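Local atomic coordinates of 5-Carboxyvanillate Decarboxylase (Novosphingobium aromaticivorans, PDB entry 4QRN), a protein that probably removes the 5-carboxyl group of 5-carboxyvanillate as a metal-dependent decarboxylase of the amidohydrolase superfamily, here holding manganese and a nitro-substituted substrate analogue. Residues M23-K28 with V342-R347; R94-M99 with D145-M150; A318-Q323 with M352-Q357; D329-A334 with K360-T365. All coordinates share one frame; numbering follows the deposited sequence.

Interaction 1: residues M23-K28 with V342-R347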
loop_
_atom_site.group_PDB
_atom_site.type_symbol
_atom_site.label_atom_id
_atom_site.label_comp_id
_atom_site.label_asym_id
_atom_site.label_seq_id
_atom_site.Cartn_x
_atom_site.Cartn_y
_atom_site.Cartn_z
ATOM N N MET A 23 28.994 23.909 2.935
ATOM C CA MET A 23 28.543 22.528 2.831
ATOM C C MET A 23 29.682 21.678 2.282
ATOM O O MET A 23 30.554 22.175 1.540
ATOM C CB MET A 23 27.301 22.432 1.923
ATOM C CG MET A 23 27.452 23.087 0.532
ATOM S SD MET A 23 25.894 23.328 -0.367
ATOM C CE MET A 23 25.603 21.621 -0.809
ATOM N N THR A 24 29.657 20.399 2.628
ATOM C CA THR A 24 30.692 19.495 2.171
ATOM C C THR A 24 30.107 18.250 1.534
ATOM O O THR A 24 28.958 17.848 1.828
ATOM C CB THR A 24 31.653 19.129 3.332
ATOM O OG1 THR A 24 32.736 18.349 2.816
ATOM C CG2 THR A 24 30.924 18.370 4.452
ATOM N N GLN A 25 30.898 17.657 0.642
ATOM C CA GLN A 25 30.577 16.362 0.075
ATOM C C GLN A 25 31.091 15.258 0.986
ATOM O O GLN A 25 30.713 14.102 0.814
ATOM C CB GLN A 25 31.193 16.218 -1.322
ATOM C CG GLN A 25 30.578 17.174 -2.339
ATOM C CD GLN A 25 29.087 16.974 -2.476
ATOM O OE1 GLN A 25 28.629 15.939 -2.957
ATOM N NE2 GLN A 25 28.317 17.963 -2.048
ATOM N N ASP A 26 31.964 15.594 1.935
ATOM C CA ASP A 26 32.512 14.574 2.827
ATOM C C ASP A 26 31.404 13.852 3.593
ATOM O O ASP A 26 30.484 14.469 4.138
ATOM C CB ASP A 26 33.458 15.194 3.851
ATOM C CG ASP A 26 34.690 15.840 3.232
ATOM O OD1 ASP A 26 34.981 15.616 2.031
ATOM O OD2 ASP A 26 35.378 16.580 3.978
ATOM N N LEU A 27 31.496 12.542 3.645
ATOM C CA LEU A 27 30.633 11.753 4.512
ATOM C C LEU A 27 31.596 10.897 5.298
ATOM O O LEU A 27 32.212 9.982 4.739
ATOM C CB LEU A 27 29.713 10.887 3.669
ATOM C CG LEU A 27 28.542 11.618 3.021
ATOM C CD1 LEU A 27 27.864 10.701 2.037
ATOM C CD2 LEU A 27 27.542 12.064 4.082
ATOM N N LYS A 28 31.744 11.215 6.584
ATOM C CA LYS A 28 32.833 10.643 7.361
ATOM C C LYS A 28 32.303 9.657 8.369
ATOM O O LYS A 28 31.297 9.917 9.037
ATOM C CB LYS A 28 33.575 11.748 8.118
ATOM C CG LYS A 28 34.068 12.894 7.253
ATOM C CD LYS A 28 34.762 13.936 8.114
ATOM C CE LYS A 28 35.203 15.129 7.303
ATOM N NZ LYS A 28 35.871 16.140 8.168
ATOM N N VAL A 342 23.240 5.419 -2.189
ATOM C CA VAL A 342 23.190 6.770 -2.748
ATOM C C VAL A 342 23.753 7.761 -1.750
ATOM O O VAL A 342 23.122 8.097 -0.755
ATOM C CB VAL A 342 21.740 7.183 -3.114
ATOM C CG1 VAL A 342 21.765 8.502 -3.864
ATOM C CG2 VAL A 342 21.013 6.070 -3.903
ATOM N N ALA A 343 24.971 8.233 -2.008
ATOM C CA ALA A 343 25.605 9.181 -1.091
ATOM C C ALA A 343 24.708 10.400 -0.860
ATOM O O ALA A 343 24.633 10.923 0.268
ATOM C CB ALA A 343 26.983 9.595 -1.630
ATOM N N ASP A 344 24.056 10.894 -1.910
ATOM C CA ASP A 344 23.213 12.075 -1.733
ATOM C C ASP A 344 22.056 11.823 -0.771
ATOM O O ASP A 344 21.569 12.774 -0.158
ATOM C CB ASP A 344 22.672 12.568 -3.081
ATOM C CG ASP A 344 23.673 13.371 -3.867
ATOM O OD1 ASP A 344 24.649 13.883 -3.295
ATOM O OD2 ASP A 344 23.434 13.533 -5.071
ATOM N N GLU A 345 21.589 10.587 -0.631
ATOM C CA GLU A 345 20.536 10.303 0.354
ATOM C C GLU A 345 21.076 10.493 1.765
ATOM O O GLU A 345 20.374 11.041 2.608
ATOM C CB GLU A 345 19.967 8.899 0.151
ATOM C CG GLU A 345 19.098 8.822 -1.079
ATOM C CD GLU A 345 18.419 7.478 -1.297
ATOM O OE1 GLU A 345 18.758 6.482 -0.612
ATOM O OE2 GLU A 345 17.528 7.455 -2.182
ATOM N N VAL A 346 22.290 10.022 2.024
ATOM C CA VAL A 346 22.869 10.211 3.342
ATOM C C VAL A 346 22.986 11.709 3.631
ATOM O O VAL A 346 22.670 12.161 4.726
ATOM C CB VAL A 346 24.242 9.515 3.483
ATOM C CG1 VAL A 346 24.725 9.632 4.921
ATOM C CG2 VAL A 346 24.144 8.037 3.075
ATOM N N ARG A 347 23.435 12.495 2.641
ATOM C CA ARG A 347 23.555 13.928 2.832
ATOM C C ARG A 347 22.212 14.558 3.166
ATOM O O ARG A 347 22.125 15.451 4.028
ATOM C CB ARG A 347 24.171 14.589 1.597
ATOM C CG ARG A 347 25.561 14.100 1.322
ATOM C CD ARG A 347 26.253 14.866 0.166
ATOM N NE ARG A 347 27.587 14.287 -0.052
ATOM C CZ ARG A 347 27.906 13.428 -1.021
ATOM N NH1 ARG A 347 27.040 13.079 -1.966
ATOM N NH2 ARG A 347 29.125 12.924 -1.059
HETATM O O HOH W 1 28.223 15.330 2.794
HETATM O O HOH W 2 26.359 15.667 -4.490
#
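Thr24 reaches Arg347 through a water, which donates to Thr24 O and Asp26 O and accepts a weak bond from Arg347 NE. The Thr24 hydroxyl meanwhile takes the backbone N-H of Asp26, an ST turn that bends the extended N-terminal arm. At Gln25 the bonding becomes direct: its carbonyl O is gripped side-on by two guanidinium nitrogens, Arg347 NH2 at 2.7 Å from Gln25 O and on a lone pair, and Arg347 NE at 3.2 Å from the same oxygen, above the carbonyl plane. Folding back at chi2 (-59°), the Gln25 side chain lays OE1 over the centre of the guanidinium face, 3.3 Å from Arg347 CZ. The arm thus lies across the start of helix 343-350, which follows the last strand of the amidohydrolase barrel. Asp344 OD1 makes a salt bridge to Arg347 NH1 and shares a second water with Gln25 OE1. A methionine in place of Arg347 would probably leave Gln25 O without both its donors and Asp344 without its counter-charge. Buried Leu27 places CD1 on the opposite side of the guanidinium, toward its rim, and 3.9 Å from Ala343 CB, while Leu27 CD2 touches Val346 CG1 at 3.8 Å.

Interaction 2: residues R94-M99 with D145-M150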
loop_
_atom_site.group_PDB
_atom_site.type_symbol
_atom_site.label_atom_id
_atom_site.label_comp_id
_atom_site.label_asym_id
_atom_site.label_seq_id
_atom_site.Cartn_x
_atom_site.Cartn_y
_atom_site.Cartn_z
ATOM N N ARG A 94 35.751 -4.360 0.113
ATOM C CA ARG A 94 34.978 -3.513 -0.809
ATOM C C ARG A 94 33.743 -2.970 -0.109
ATOM O O ARG A 94 33.442 -1.779 -0.227
ATOM C CB ARG A 94 34.567 -4.219 -2.129
ATOM C CG ARG A 94 33.615 -3.300 -3.031
ATOM C CD ARG A 94 33.059 -3.925 -4.336
ATOM N NE ARG A 94 32.329 -2.933 -5.159
ATOM C CZ ARG A 94 31.875 -3.154 -6.390
ATOM N NH1 ARG A 94 31.238 -2.191 -7.040
ATOM N NH2 ARG A 94 32.053 -4.335 -6.973
ATOM N N ARG A 95 33.024 -3.828 0.620
ATOM C CA ARG A 95 31.852 -3.364 1.351
ATOM C C ARG A 95 32.265 -2.302 2.376
ATOM O O ARG A 95 31.601 -1.279 2.519
ATOM C CB ARG A 95 31.169 -4.547 2.033
ATOM C CG ARG A 95 29.967 -4.146 2.884
ATOM C CD ARG A 95 29.218 -5.343 3.413
ATOM N NE ARG A 95 28.645 -6.175 2.372
ATOM C CZ ARG A 95 27.363 -6.204 2.018
ATOM N NH1 ARG A 95 26.435 -5.457 2.638
ATOM N NH2 ARG A 95 26.978 -7.031 1.060
ATOM N N ILE A 96 33.346 -2.552 3.101
ATOM C CA ILE A 96 33.822 -1.589 4.086
ATOM C C ILE A 96 34.158 -0.256 3.418
ATOM O O ILE A 96 33.820 0.794 3.948
ATOM C CB ILE A 96 35.047 -2.143 4.826
ATOM C CG1 ILE A 96 34.655 -3.324 5.718
ATOM C CG2 ILE A 96 35.779 -1.034 5.609
ATOM C CD1 ILE A 96 33.919 -2.967 6.948
ATOM N N ALA A 97 34.838 -0.296 2.275
ATOM C CA ALA A 97 35.166 0.942 1.565
ATOM C C ALA A 97 33.881 1.678 1.140
ATOM O O ALA A 97 33.829 2.910 1.194
ATOM C CB ALA A 97 36.050 0.638 0.373
ATOM N N ASP A 98 32.877 0.931 0.695
ATOM C CA ASP A 98 31.630 1.565 0.299
ATOM C C ASP A 98 30.948 2.231 1.501
ATOM O O ASP A 98 30.347 3.307 1.364
ATOM C CB ASP A 98 30.674 0.542 -0.347
ATOM C CG ASP A 98 31.017 0.232 -1.810
ATOM O OD1 ASP A 98 31.935 0.855 -2.388
ATOM O OD2 ASP A 98 30.335 -0.641 -2.394
ATOM N N MET A 99 30.996 1.583 2.656
ATOM C CA MET A 99 30.485 2.184 3.874
ATOM C C MET A 99 31.289 3.424 4.239
ATOM O O MET A 99 30.723 4.483 4.551
ATOM C CB MET A 99 30.518 1.178 5.016
ATOM C CG MET A 99 29.490 0.052 4.839
ATOM S SD MET A 99 29.725 -1.361 5.923
ATOM C CE MET A 99 29.488 -0.613 7.536
ATOM N N ASP A 145 33.419 -4.004 14.695
ATOM C CA ASP A 145 32.910 -2.651 14.919
ATOM C C ASP A 145 32.128 -2.109 13.732
ATOM O O ASP A 145 31.601 -0.996 13.821
ATOM C CB ASP A 145 34.063 -1.713 15.258
ATOM C CG ASP A 145 34.706 -2.048 16.594
ATOM O OD1 ASP A 145 33.999 -2.547 17.503
ATOM O OD2 ASP A 145 35.926 -1.818 16.738
ATOM N N ARG A 146 32.048 -2.889 12.647
ATOM C CA ARG A 146 31.380 -2.430 11.419
ATOM C C ARG A 146 30.171 -3.258 11.015
ATOM O O ARG A 146 29.246 -2.720 10.413
ATOM C CB ARG A 146 32.355 -2.435 10.230
ATOM C CG ARG A 146 33.667 -1.714 10.481
ATOM C CD ARG A 146 33.515 -0.287 10.900
ATOM N NE ARG A 146 32.804 0.561 9.943
ATOM C CZ ARG A 146 33.358 1.124 8.868
ATOM N NH1 ARG A 146 34.618 0.893 8.538
ATOM N NH2 ARG A 146 32.628 1.893 8.088
ATOM N N PHE A 147 30.206 -4.574 11.264
ATOM C CA PHE A 147 29.195 -5.500 10.752
ATOM C C PHE A 147 28.470 -6.145 11.927
ATOM O O PHE A 147 29.125 -6.647 12.853
ATOM C CB PHE A 147 29.835 -6.639 9.961
ATOM C CG PHE A 147 30.479 -6.273 8.626
ATOM C CD1 PHE A 147 30.277 -5.057 7.975
ATOM C CD2 PHE A 147 31.284 -7.228 8.004
ATOM C CE1 PHE A 147 30.881 -4.814 6.738
ATOM C CE2 PHE A 147 31.876 -6.993 6.780
ATOM C CZ PHE A 147 31.687 -5.786 6.149
ATOM N N ILE A 148 27.140 -6.149 11.856
ATOM C CA ILE A 148 26.276 -6.768 12.843
ATOM C C ILE A 148 25.373 -7.718 12.083
ATOM O O ILE A 148 24.895 -7.365 11.006
ATOM C CB ILE A 148 25.413 -5.688 13.551
ATOM C CG1 ILE A 148 26.317 -4.663 14.244
ATOM C CG2 ILE A 148 24.422 -6.322 14.531
ATOM C CD1 ILE A 148 25.659 -3.298 14.428
ATOM N N GLY A 149 25.121 -8.907 12.613
ATOM C CA GLY A 149 24.358 -9.880 11.862
ATOM C C GLY A 149 22.943 -10.133 12.344
ATOM O O GLY A 149 22.663 -10.170 13.558
ATOM N N MET A 150 22.064 -10.387 11.367
ATOM C CA MET A 150 20.736 -10.965 11.571
ATOM C C MET A 150 20.766 -12.341 10.905
ATOM O O MET A 150 21.233 -12.478 9.778
ATOM C CB MET A 150 19.652 -10.092 10.927
ATOM C CG MET A 150 19.543 -8.705 11.556
ATOM S SD MET A 150 18.784 -8.685 13.187
ATOM C CE MET A 150 17.051 -8.525 12.740
#
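Ile96 CD1 sits in the angle between Arg146 and Phe147, in the close-packed part of a contact that sets helix 93-101 against the start of strand 147-149. The helix leads into strand 106-111, the neighbour of strand 147-149 in the parallel sheet of this amidohydrolase barrel, and the axes of the two short segments run at 112° to each other, 12.5 Å apart. No hydrogen bond joins them; the buried half is held by apolar atoms alone. Both side-chain torsions of Ile96 lie near -70°, a bent course that carries CD1 to 3.6 Å from Phe147 CE1 and 3.7 Å from Arg146 CB. Phe147 pushes its outer rim between three helix residues: Arg95 lays its aliphatic CD 3.7 Å from Phe147 CZ, while its guanidinium is turned away to Asp90 O and Ala43 O. Ala139 and Cys140 of helix 122-142 also pack on Phe147.

The Arg146 side is more open to solvent and more polar. This arginine bends at chi2 and chi3 and curls back alongside Met99, the two chains running in opposite directions. Ile96 lies on one face of its guanidinium, with Ile96 CG2 3.7 Å from Arg146 NH1, yet the charge is met beyond the two segments, by a salt bridge to Asp100 and hydrogen bonds to Asp105 O and Ile104 O. Met99 CE comes 3.6 Å from Arg146 O. A Met-aromatic contact joins the two halves: Met99 SD lies in the plane of the Phe147 ring, at its edge, 3.7 Å from Phe147 CE1.

Interaction 3: residues A318-Q323 with M352-Q357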
loop_
_atom_site.group_PDB
_atom_site.type_symbol
_atom_site.label_atom_id
_atom_site.label_comp_id
_atom_site.label_asym_id
_atom_site.label_seq_id
_atom_site.Cartn_x
_atom_site.Cartn_y
_atom_site.Cartn_z
ATOM N N ALA A 318 7.905 11.892 4.865
ATOM C CA ALA A 318 7.464 10.564 5.259
ATOM C C ALA A 318 8.110 10.126 6.571
ATOM O O ALA A 318 7.442 9.532 7.425
ATOM C CB ALA A 318 7.730 9.561 4.171
ATOM N N ILE A 319 9.392 10.424 6.744
ATOM C CA ILE A 319 10.063 10.092 7.995
ATOM C C ILE A 319 9.378 10.811 9.154
ATOM O O ILE A 319 9.087 10.206 10.183
ATOM C CB ILE A 319 11.561 10.458 7.929
ATOM C CG1 ILE A 319 12.256 9.577 6.888
ATOM C CG2 ILE A 319 12.196 10.312 9.292
ATOM C CD1 ILE A 319 13.619 10.108 6.505
ATOM N N LYS A 320 9.140 12.109 8.993
ATOM C CA LYS A 320 8.533 12.876 10.070
ATOM C C LYS A 320 7.119 12.401 10.369
ATOM O O LYS A 320 6.705 12.369 11.530
ATOM C CB LYS A 320 8.547 14.368 9.739
ATOM C CG LYS A 320 9.924 15.001 9.869
ATOM C CD LYS A 320 9.901 16.489 9.557
ATOM C CE LYS A 320 11.214 17.164 9.948
ATOM N NZ LYS A 320 11.172 18.625 9.593
ATOM N N PHE A 321 6.367 12.062 9.332
ATOM C CA PHE A 321 5.007 11.559 9.522
ATOM C C PHE A 321 5.053 10.300 10.379
ATOM O O PHE A 321 4.323 10.123 11.358
ATOM C CB PHE A 321 4.375 11.264 8.158
ATOM C CG PHE A 321 2.978 10.708 8.255
ATOM C CD1 PHE A 321 2.785 9.350 8.445
ATOM C CD2 PHE A 321 1.869 11.528 8.156
ATOM C CE1 PHE A 321 1.506 8.814 8.545
ATOM C CE2 PHE A 321 0.597 11.002 8.278
ATOM C CZ PHE A 321 0.415 9.639 8.471
ATOM N N CYS A 322 5.960 9.409 10.002
ATOM C CA CYS A 322 6.060 8.140 10.677
ATOM C C CYS A 322 6.546 8.341 12.139
ATOM O O CYS A 322 6.077 7.662 13.053
ATOM C CB CYS A 322 6.994 7.259 9.856
ATOM S SG CYS A 322 6.961 5.533 10.243
ATOM N N GLN A 323 7.486 9.263 12.349
ATOM C CA GLN A 323 7.938 9.567 13.705
ATOM C C GLN A 323 6.777 10.063 14.561
ATOM O O GLN A 323 6.679 9.741 15.744
ATOM C CB GLN A 323 9.042 10.635 13.704
ATOM C CG GLN A 323 10.376 10.100 13.208
ATOM C CD GLN A 323 11.392 11.225 13.017
ATOM O OE1 GLN A 323 11.034 12.321 12.591
ATOM N NE2 GLN A 323 12.666 10.957 13.339
ATOM N N MET A 352 18.407 17.108 7.539
ATOM C CA MET A 352 16.981 17.307 7.786
ATOM C C MET A 352 16.778 18.367 8.865
ATOM O O MET A 352 17.595 18.541 9.767
ATOM C CB MET A 352 16.316 16.011 8.233
ATOM C CG MET A 352 16.266 14.983 7.124
ATOM S SD MET A 352 15.206 13.549 7.501
ATOM C CE MET A 352 16.223 12.619 8.657
ATOM N N ASP A 353 15.637 19.056 8.776
ATOM C CA ASP A 353 15.260 20.065 9.767
ATOM C C ASP A 353 14.619 19.351 10.945
ATOM O O ASP A 353 13.401 19.308 11.100
ATOM C CB ASP A 353 14.336 21.101 9.150
ATOM C CG ASP A 353 13.982 22.201 10.110
ATOM O OD1 ASP A 353 14.626 22.327 11.160
ATOM O OD2 ASP A 353 13.044 22.968 9.819
ATOM N N MET A 354 15.499 18.772 11.758
ATOM C CA MET A 354 15.155 17.867 12.825
ATOM C C MET A 354 16.162 18.136 13.940
ATOM O O MET A 354 17.335 18.371 13.667
ATOM C CB MET A 354 15.279 16.456 12.236
ATOM C CG MET A 354 14.933 15.354 13.123
ATOM S SD MET A 354 15.093 13.760 12.276
ATOM C CE MET A 354 13.801 13.739 11.072
ATOM N N SER A 355 15.704 18.134 15.189
ATOM C CA SER A 355 16.604 18.441 16.289
ATOM C C SER A 355 17.777 17.467 16.336
ATOM O O SER A 355 17.679 16.318 15.890
ATOM C CB SER A 355 15.872 18.392 17.621
ATOM O OG SER A 355 15.611 17.057 18.013
ATOM N N ALA A 356 18.880 17.923 16.902
ATOM C CA ALA A 356 20.037 17.056 17.089
ATOM C C ALA A 356 19.670 15.812 17.883
ATOM O O ALA A 356 20.111 14.704 17.574
ATOM C CB ALA A 356 21.172 17.837 17.770
ATOM N N GLN A 357 18.851 15.980 18.904
ATOM C CA GLN A 357 18.493 14.854 19.734
ATOM C C GLN A 357 17.683 13.821 18.932
ATOM O O GLN A 357 17.923 12.601 19.035
ATOM C CB GLN A 357 17.691 15.351 20.943
ATOM C CG GLN A 357 18.539 16.178 21.914
ATOM C CD GLN A 357 18.735 17.695 21.545
ATOM O OE1 GLN A 357 18.213 18.231 20.533
ATOM N NE2 GLN A 357 19.503 18.381 22.389
#
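Helix 316-326 faces the turn that leads into helix 356-370, with Lys320 and Met354 nearest in the backbone at 8.7 Å between their CA atoms, and an inverse gamma turn centred on Asp353 directs a carbonyl at the helix. That carbonyl is the polar link: Lys320, extended from CG outward, spans the gap and places NZ 2.8 Å from Asp353 O, the donor tilted 32° from the carbonyl plane. The carboxylate of Asp353 lies a little farther off, its OD2 4.7 Å from Lys320 NZ, so the attraction between the charges is probably only a supplement to the bond; Asp353 OD1 is held by a glycerol, probably from the crystallisation liquor.

Beneath this bond the two methionines of the turn reach toward the helix. Met354 is straight as far as SD, with CG anti to the backbone N (chi1 -178°), and then bends at chi3, which brings its methyl CE to 3.5 Å from Gln323 OE1 and 3.8 Å from Gln323 NE2. The same methyl is 4.2 Å from Ile319 CG2. The other branch of Ile319 runs across Met352 at about a right angle, Ile319 CD1 meeting Met352 SD at 3.9 Å. Deeper in, both Ile319 and Met352 pack on Phe362 of helix 356-370, while Met264 covers another part of Ile319.

Far from the metal site, the arrangement joins outer parts of an amidohydrolase barrel: helix 316-326, which precedes the final strand 331-332, and the connection between helices 343-350 and 356-370.

Interaction 4: residues D329-A334 with K360-T365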
loop_
_atom_site.group_PDB
_atom_site.type_symbol
_atom_site.label_atom_id
_atom_site.label_comp_id
_atom_site.label_asym_id
_atom_site.label_seq_id
_atom_site.Cartn_x
_atom_site.Cartn_y
_atom_site.Cartn_z
ATOM N N ASP A 329 11.170 7.405 18.948
ATOM C CA ASP A 329 12.041 6.335 19.409
ATOM C C ASP A 329 11.908 5.067 18.582
ATOM O O ASP A 329 12.661 4.126 18.827
ATOM C CB ASP A 329 11.732 5.942 20.868
ATOM C CG ASP A 329 12.071 6.991 21.879
ATOM O OD1 ASP A 329 12.662 8.023 21.531
ATOM O OD2 ASP A 329 11.754 6.736 23.065
ATOM N N ARG A 330 10.948 5.016 17.651
ATOM C CA ARG A 330 10.583 3.757 17.005
ATOM C C ARG A 330 10.859 3.773 15.506
ATOM O O ARG A 330 10.413 2.870 14.796
ATOM C CB ARG A 330 9.125 3.404 17.300
ATOM C CG ARG A 330 8.855 3.282 18.789
ATOM C CD ARG A 330 7.481 2.682 19.074
ATOM N NE ARG A 330 7.410 1.250 18.788
ATOM C CZ ARG A 330 7.836 0.291 19.603
ATOM N NH1 ARG A 330 8.377 0.600 20.777
ATOM N NH2 ARG A 330 7.723 -0.972 19.254
ATOM N N VAL A 331 11.618 4.767 15.036
ATOM C CA VAL A 331 11.934 4.946 13.619
ATOM C C VAL A 331 13.451 5.062 13.485
ATOM O O VAL A 331 14.073 5.913 14.135
ATOM C CB VAL A 331 11.232 6.199 13.048
ATOM C CG1 VAL A 331 11.580 6.396 11.581
ATOM C CG2 VAL A 331 9.729 6.110 13.274
ATOM N N MET A 332 14.033 4.225 12.623
ATOM C CA MET A 332 15.481 4.083 12.473
ATOM C C MET A 332 15.909 4.302 11.036
ATOM O O MET A 332 15.190 3.965 10.089
ATOM C CB MET A 332 15.880 2.640 12.879
ATOM C CG MET A 332 15.723 2.388 14.363
ATOM S SD MET A 332 15.949 0.656 14.812
ATOM C CE MET A 332 14.371 -0.036 14.294
ATOM N N TYR A 333 17.129 4.789 10.886
ATOM C CA TYR A 333 17.767 4.906 9.598
ATOM C C TYR A 333 18.159 3.538 9.034
ATOM O O TYR A 333 18.666 2.673 9.752
ATOM C CB TYR A 333 19.030 5.770 9.738
ATOM C CG TYR A 333 19.852 5.820 8.462
ATOM C CD1 TYR A 333 19.394 6.517 7.343
ATOM C CD2 TYR A 333 21.052 5.138 8.353
ATOM C CE1 TYR A 333 20.118 6.519 6.159
ATOM C CE2 TYR A 333 21.771 5.130 7.182
ATOM C CZ TYR A 333 21.301 5.809 6.075
ATOM O OH TYR A 333 22.056 5.766 4.922
ATOM N N ALA A 334 17.964 3.380 7.723
ATOM C CA ALA A 334 18.499 2.241 6.972
ATOM C C ALA A 334 18.807 2.725 5.573
ATOM O O ALA A 334 18.113 3.595 5.033
ATOM C CB ALA A 334 17.503 1.088 6.903
ATOM N N LYS A 360 19.914 12.058 16.269
ATOM C CA LYS A 360 20.772 11.033 16.866
ATOM C C LYS A 360 19.997 9.754 17.196
ATOM O O LYS A 360 20.533 8.654 17.034
ATOM C CB LYS A 360 21.499 11.593 18.103
ATOM C CG LYS A 360 22.347 10.571 18.804
ATOM C CD LYS A 360 23.167 11.196 19.920
ATOM C CE LYS A 360 24.158 10.186 20.490
ATOM N NZ LYS A 360 24.958 10.761 21.630
ATOM N N LYS A 361 18.751 9.875 17.649
ATOM C CA LYS A 361 17.913 8.683 17.824
ATOM C C LYS A 361 17.735 7.952 16.485
ATOM O O LYS A 361 17.892 6.738 16.406
ATOM C CB LYS A 361 16.542 9.063 18.376
ATOM C CG LYS A 361 16.582 9.547 19.818
ATOM C CD LYS A 361 15.158 9.893 20.275
ATOM C CE LYS A 361 15.117 10.345 21.720
ATOM N NZ LYS A 361 13.692 10.495 22.176
ATOM N N PHE A 362 17.369 8.719 15.449
ATOM C CA PHE A 362 17.108 8.177 14.120
ATOM C C PHE A 362 18.320 7.430 13.559
ATOM O O PHE A 362 18.191 6.308 13.069
ATOM C CB PHE A 362 16.680 9.342 13.216
ATOM C CG PHE A 362 16.514 8.966 11.765
ATOM C CD1 PHE A 362 15.457 8.154 11.350
ATOM C CD2 PHE A 362 17.394 9.432 10.800
ATOM C CE1 PHE A 362 15.303 7.813 10.006
ATOM C CE2 PHE A 362 17.235 9.091 9.453
ATOM C CZ PHE A 362 16.185 8.296 9.072
ATOM N N PHE A 363 19.502 8.034 13.624
ATOM C CA PHE A 363 20.685 7.427 13.024
ATOM C C PHE A 363 21.356 6.361 13.869
ATOM O O PHE A 363 21.997 5.465 13.328
ATOM C CB PHE A 363 21.738 8.491 12.696
ATOM C CG PHE A 363 21.595 9.111 11.323
ATOM C CD1 PHE A 363 21.918 8.380 10.190
ATOM C CD2 PHE A 363 21.219 10.444 11.172
ATOM C CE1 PHE A 363 21.901 8.970 8.920
ATOM C CE2 PHE A 363 21.156 11.031 9.902
ATOM C CZ PHE A 363 21.518 10.289 8.791
ATOM N N GLN A 364 21.293 6.510 15.197
ATOM C CA GLN A 364 22.150 5.724 16.094
ATOM C C GLN A 364 21.413 5.075 17.247
ATOM O O GLN A 364 21.450 3.860 17.393
ATOM C CB GLN A 364 23.262 6.609 16.663
ATOM C CG GLN A 364 24.167 5.834 17.625
ATOM C CD GLN A 364 25.122 6.738 18.374
ATOM O OE1 GLN A 364 25.508 7.816 17.910
ATOM N NE2 GLN A 364 25.458 6.338 19.580
ATOM N N THR A 365 20.822 5.866 18.148
ATOM C CA THR A 365 20.500 5.282 19.445
ATOM C C THR A 365 19.237 4.440 19.448
ATOM O O THR A 365 19.123 3.548 20.295
ATOM C CB THR A 365 20.488 6.326 20.573
ATOM O OG1 THR A 365 19.496 7.306 20.306
ATOM C CG2 THR A 365 21.854 7.004 20.692
#
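Asp329 and Lys361 form a salt bridge at the partly exposed end of the contact, Lys361 NZ lying 2.8 Å from Asp329 OD1 on its syn lone pair; Glu328 is the lysine's second partner. Farther in, Tyr333 N donates to Phe362 O at 2.9 Å, with an angle of 156° at the hydrogen, and Met332 CA adds a C-H...O contact to the same oxygen. Because the helix widens into a pi-type turn at 361-365, Lys360 O accepts from both Gln364 N and Thr365 N, from opposite faces of its plane.

Aromatic side chains surround this bond. Phe362 has CG anti to its own nitrogen (chi1 174°), which swings the ring beneath the backbone of Tyr333: Tyr333 CB makes a CH-pi contact over its face, 4.0 Å from the centroid. Val331 CG1 touches its rim at Phe362 CD1. Phe363 brings its CD1-CE1 side over the face of the Tyr333 ring, CD1 3.7 Å from Tyr333 CG, the planes inclined at 43°. Replacing Phe362 with alanine would probably open a gap under Tyr333 and leave Val331 less well packed. The aromatic cluster seals the C-terminal helix against the last strand of the amidohydrolase barrel, whose continuation carries the manganese ligand Asp336.

How the interactions relate
Interactions 3 and 4 form one continuous packing region, their centres 10 Å apart: Phe362 is shared between them, and Val331 touches Gln323. Interaction 1 joins this region through helix 343-350, where Val346 CG2 lies 3.6 Å from Tyr333 OH of interaction 4. Along the chain, the segments of interactions 1, 3 and 4 alternate, so that helix 316-326, strand 331-332 and the two last helices interlock, and the N-terminal arm lies against helix 343-350. Interaction 2 touches none of the others; interaction 1 is about 6 Å away between nearest atoms. It falls within the sequence span of interaction 1, in an earlier part of the barrel, and ends before interactions 3 and 4 begin.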